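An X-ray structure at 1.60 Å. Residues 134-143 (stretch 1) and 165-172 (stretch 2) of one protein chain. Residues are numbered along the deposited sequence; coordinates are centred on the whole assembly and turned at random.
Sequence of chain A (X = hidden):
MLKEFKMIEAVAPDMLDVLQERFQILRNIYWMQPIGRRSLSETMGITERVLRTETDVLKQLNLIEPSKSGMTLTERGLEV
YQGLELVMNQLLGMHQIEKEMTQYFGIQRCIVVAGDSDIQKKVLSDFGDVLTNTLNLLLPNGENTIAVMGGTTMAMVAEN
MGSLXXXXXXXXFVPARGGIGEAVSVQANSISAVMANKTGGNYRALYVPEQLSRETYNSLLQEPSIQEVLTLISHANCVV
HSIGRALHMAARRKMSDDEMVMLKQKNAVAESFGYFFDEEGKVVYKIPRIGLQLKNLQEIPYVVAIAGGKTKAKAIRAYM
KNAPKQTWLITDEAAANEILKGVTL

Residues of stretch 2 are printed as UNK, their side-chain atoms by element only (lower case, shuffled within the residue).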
# COMPACT_ATOMS: atom_id res chain seq x y z
N THR A 134 -2.95 -5.03 14.39
CA THR A 134 -1.75 -4.21 14.28
C THR A 134 -2.09 -2.72 14.44
O THR A 134 -1.46 -2.02 15.23
CB THR A 134 -1.05 -4.47 12.94
OG1 THR A 134 -0.57 -5.83 12.90
CG2 THR A 134 0.12 -3.52 12.72
N LEU A 135 -3.08 -2.24 13.69
CA LEU A 135 -3.51 -0.85 13.83
C LEU A 135 -4.17 -0.57 15.19
O LEU A 135 -4.05 0.53 15.71
CB LEU A 135 -4.45 -0.45 12.69
CG LEU A 135 -3.83 -0.50 11.28
CD1 LEU A 135 -4.83 -0.01 10.29
CD2 LEU A 135 -2.54 0.30 11.17
N ASN A 136 -4.84 -1.55 15.78
CA ASN A 136 -5.41 -1.35 17.10
C ASN A 136 -4.31 -1.07 18.12
O ASN A 136 -4.45 -0.20 18.99
CB ASN A 136 -6.21 -2.57 17.53
CG ASN A 136 -6.84 -2.40 18.90
OD1 ASN A 136 -7.38 -1.35 19.21
ND2 ASN A 136 -6.76 -3.44 19.72
N LEU A 137 -3.22 -1.82 18.00
CA LEU A 137 -2.05 -1.63 18.87
C LEU A 137 -1.33 -0.31 18.58
O LEU A 137 -0.94 0.40 19.50
CB LEU A 137 -1.07 -2.79 18.69
CG LEU A 137 0.32 -2.66 19.32
CD1 LEU A 137 0.23 -2.79 20.82
CD2 LEU A 137 1.30 -3.70 18.78
N LEU A 138 -1.11 -0.02 17.30
CA LEU A 138 -0.26 1.09 16.87
C LEU A 138 -0.93 2.47 16.95
O LEU A 138 -0.32 3.43 17.40
CB LEU A 138 0.27 0.87 15.44
CG LEU A 138 1.34 -0.20 15.18
CD1 LEU A 138 1.74 -0.21 13.71
CD2 LEU A 138 2.59 -0.00 16.05
N LEU A 139 -2.18 2.57 16.51
CA LEU A 139 -2.82 3.88 16.37
C LEU A 139 -3.22 4.46 17.74
O LEU A 139 -3.99 3.85 18.49
CB LEU A 139 -4.04 3.79 15.46
CG LEU A 139 -3.77 3.41 14.00
CD1 LEU A 139 -5.09 3.33 13.28
CD2 LEU A 139 -2.84 4.41 13.31
N PRO A 140 -2.69 5.65 18.07
CA PRO A 140 -3.07 6.28 19.33
C PRO A 140 -4.45 6.90 19.33
O PRO A 140 -5.08 7.07 18.29
CB PRO A 140 -2.04 7.41 19.48
CG PRO A 140 -1.02 7.18 18.47
CD PRO A 140 -1.68 6.44 17.36
N ASN A 141 -4.91 7.29 20.52
CA ASN A 141 -6.11 8.10 20.64
C ASN A 141 -5.90 9.43 19.95
O ASN A 141 -4.77 9.85 19.73
CB ASN A 141 -6.47 8.34 22.11
CG ASN A 141 -7.09 7.13 22.75
OD1 ASN A 141 -7.63 6.25 22.07
ND2 ASN A 141 -7.04 7.08 24.08
N GLY A 142 -7.01 10.10 19.65
CA GLY A 142 -6.98 11.35 18.90
C GLY A 142 -7.43 11.14 17.47
O GLY A 142 -8.19 10.20 17.18
N GLU A 143 -6.98 12.01 16.58
CA GLU A 143 -7.38 11.98 15.18
C GLU A 143 -6.25 11.42 14.33
O GLU A 143 -5.20 12.05 14.18
CB GLU A 143 -7.75 13.38 14.68
CG GLU A 143 -8.78 14.11 15.55
CD GLU A 143 -10.14 13.46 15.53
OE1 GLU A 143 -10.62 13.12 14.43
OE2 GLU A 143 -10.73 13.33 16.63
N UNK A 165 -12.58 2.16 15.66
CA UNK A 165 -13.07 3.45 16.12
C UNK A 165 -13.51 3.32 17.58
O UNK A 165 -14.11 2.32 17.97
o UNK A 165 -13.97 7.48 14.43
c UNK A 165 -13.69 6.25 14.46
o UNK A 165 -12.74 5.75 13.81
c UNK A 165 -14.25 3.90 15.26
c UNK A 165 -14.55 5.38 15.36
N UNK A 166 -13.18 4.33 18.38
CA UNK A 166 -13.63 4.40 19.78
C UNK A 166 -14.06 5.82 20.10
O UNK A 166 -13.97 6.71 19.25
o UNK A 166 -11.45 4.93 20.74
c UNK A 166 -11.98 2.60 20.47
c UNK A 166 -12.52 3.98 20.78
N UNK A 167 -14.52 6.03 21.33
CA UNK A 167 -14.87 7.37 21.80
C UNK A 167 -13.70 8.33 21.62
O UNK A 167 -13.89 9.48 21.22
c UNK A 167 -16.58 6.28 25.11
o UNK A 167 -16.81 7.21 25.92
c UNK A 167 -16.50 6.60 23.63
o UNK A 167 -16.41 5.09 25.48
c UNK A 167 -15.24 7.35 23.28
N UNK A 168 -12.50 7.84 21.92
CA UNK A 168 -11.29 8.66 21.95
C UNK A 168 -10.39 8.53 20.72
O UNK A 168 -9.53 9.38 20.52
c UNK A 168 -10.21 8.44 25.67
c UNK A 168 -11.16 8.60 24.50
c UNK A 168 -10.90 8.76 26.99
c UNK A 168 -10.45 8.30 23.18
n UNK A 168 -11.40 10.18 27.03
N UNK A 169 -10.57 7.48 19.91
CA UNK A 169 -9.77 7.29 18.70
C UNK A 169 -10.63 7.38 17.44
O UNK A 169 -11.52 6.55 17.23
c UNK A 169 -9.03 5.94 18.71
c UNK A 169 -7.17 4.60 17.64
c UNK A 169 -7.49 2.17 17.99
c UNK A 169 -8.05 5.82 17.52
n UNK A 169 -7.96 3.37 17.64
n UNK A 169 -8.28 1.11 17.98
n UNK A 169 -6.23 2.04 18.40
N UNK A 170 -10.34 8.39 16.62
CA UNK A 170 -11.10 8.62 15.41
C UNK A 170 -10.19 8.50 14.21
O UNK A 170 -9.28 9.32 14.03
n UNK A 170 -12.51 11.40 17.40
c UNK A 170 -13.30 11.30 18.45
c UNK A 170 -13.40 9.40 17.36
c UNK A 170 -12.56 10.22 16.68
c UNK A 170 -11.76 9.99 15.44
n UNK A 170 -13.85 10.10 18.45
N UNK A 171 -10.45 7.50 13.37
CA UNK A 171 -9.62 7.23 12.20
C UNK A 171 -10.26 7.68 10.90
O UNK A 171 -11.42 7.37 10.63
c UNK A 171 -8.71 5.19 13.40
n UNK A 171 -7.69 5.86 13.90
c UNK A 171 -9.32 5.73 12.12
o UNK A 171 -9.16 4.15 13.92
N UNK A 172 -9.48 8.40 10.09
CA UNK A 172 -9.88 8.83 8.76
C UNK A 172 -9.00 8.13 7.71
O UNK A 172 -7.76 8.17 7.80
c UNK A 172 -9.70 10.34 8.63
c UNK A 172 -9.53 12.39 7.22
c UNK A 172 -10.06 10.98 7.30
c UNK A 172 -11.55 10.94 7.08
O HOH W 1 -9.38 4.49 22.29
O HOH W 2 -9.60 11.48 12.16

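Position 165 has five side-chain atoms: three carbons in a row, the third carrying two oxygens. This is a carboxylate on a two-carbon spacer. It touches nothing on stretch 1. The residue is Glu 165.

Position 166 has three side-chain atoms. The first carbon carries one oxygen and one carbon, so the chain branches at CB. The oxygen lies 4.3 Å from Asn 141 OD1, too far for a direct bond, and water 1 sits between them. The residue is Thr 166. Water 1 donates to Asn 141 OD1 at 2.5 Å and lies 2.6 Å from Thr 166 OG1. The backbone N of position 169 donates to Thr 166 OG1 at 2.8 Å, which ties the turn before the strand.

Position 167 again has three carbons, the third with two oxygens. Its end leads away from stretch 1 and makes no contact there. The residue is Glu 167.

Position 168 has four carbons in a row ending in one nitrogen, an unbranched amine. Its CB packs 3.6 Å from Asn 141 CG, while the end leads away. The residue is Lys 168. Its backbone also takes part: Gly 142 N donates to Lys 168 O at 2.8 Å.

Position 169 has three carbons, a nitrogen, then a carbon carrying two more nitrogens. That is a guanidinium. One terminal nitrogen lies 2.9 Å from Leu 139 O, and the other lies 2.9 Å from Asn 136 OD1. The residue is Arg 169. NH1 donates to both Asn 136 O and Leu 139 O, each at 2.9 Å. NH2 donates to Asn 136 OD1. Leu 139 O and Asn 136 OD1 lie at the edge of the guanidinium, near its plane, where its N-H groups point. Leu 139 CB packs 3.9 Å from Arg 169 CD.

Position 170 has one carbon and then a five-membered ring of three carbons and two nitrogens, an imidazole. One ring nitrogen is 2.7 Å from Glu 143 OE2. The residue is His 170. ND1 donates to Glu 143 OE2, which lies at the ring edge. On the backbone, His 170 N donates to Gly 142 O at 2.9 Å.

Position 171 has two carbons, the second carrying one oxygen and one nitrogen, an amide. The nitrogen lies 3.7 Å from Leu 139 CD1. The residue is Asn 171. Its backbone N donates to Glu 165 OE2 at 2.9 Å.

Position 172 has four carbons, forked at the second, and does not reach stretch 1. The residue is Leu 172.

The contact joins a short parallel strand pairing to a guanidinium anchor. Gly 142 pairs with Arg 169 and Glu 143 with His 170. Gly 142 has phi/psi of 105/-154, where a CB would jam against the preceding carbonyl, so glycine fits. The Arg 169 side chain reaches back past Leu 139 and holds carbonyls at the end of the helix and just after it. On the sheet face shared by Glu 143 and His 170, their side-chain bond adds to the backbone pairing.

Stretch 2 165-172: ETEKRHNL
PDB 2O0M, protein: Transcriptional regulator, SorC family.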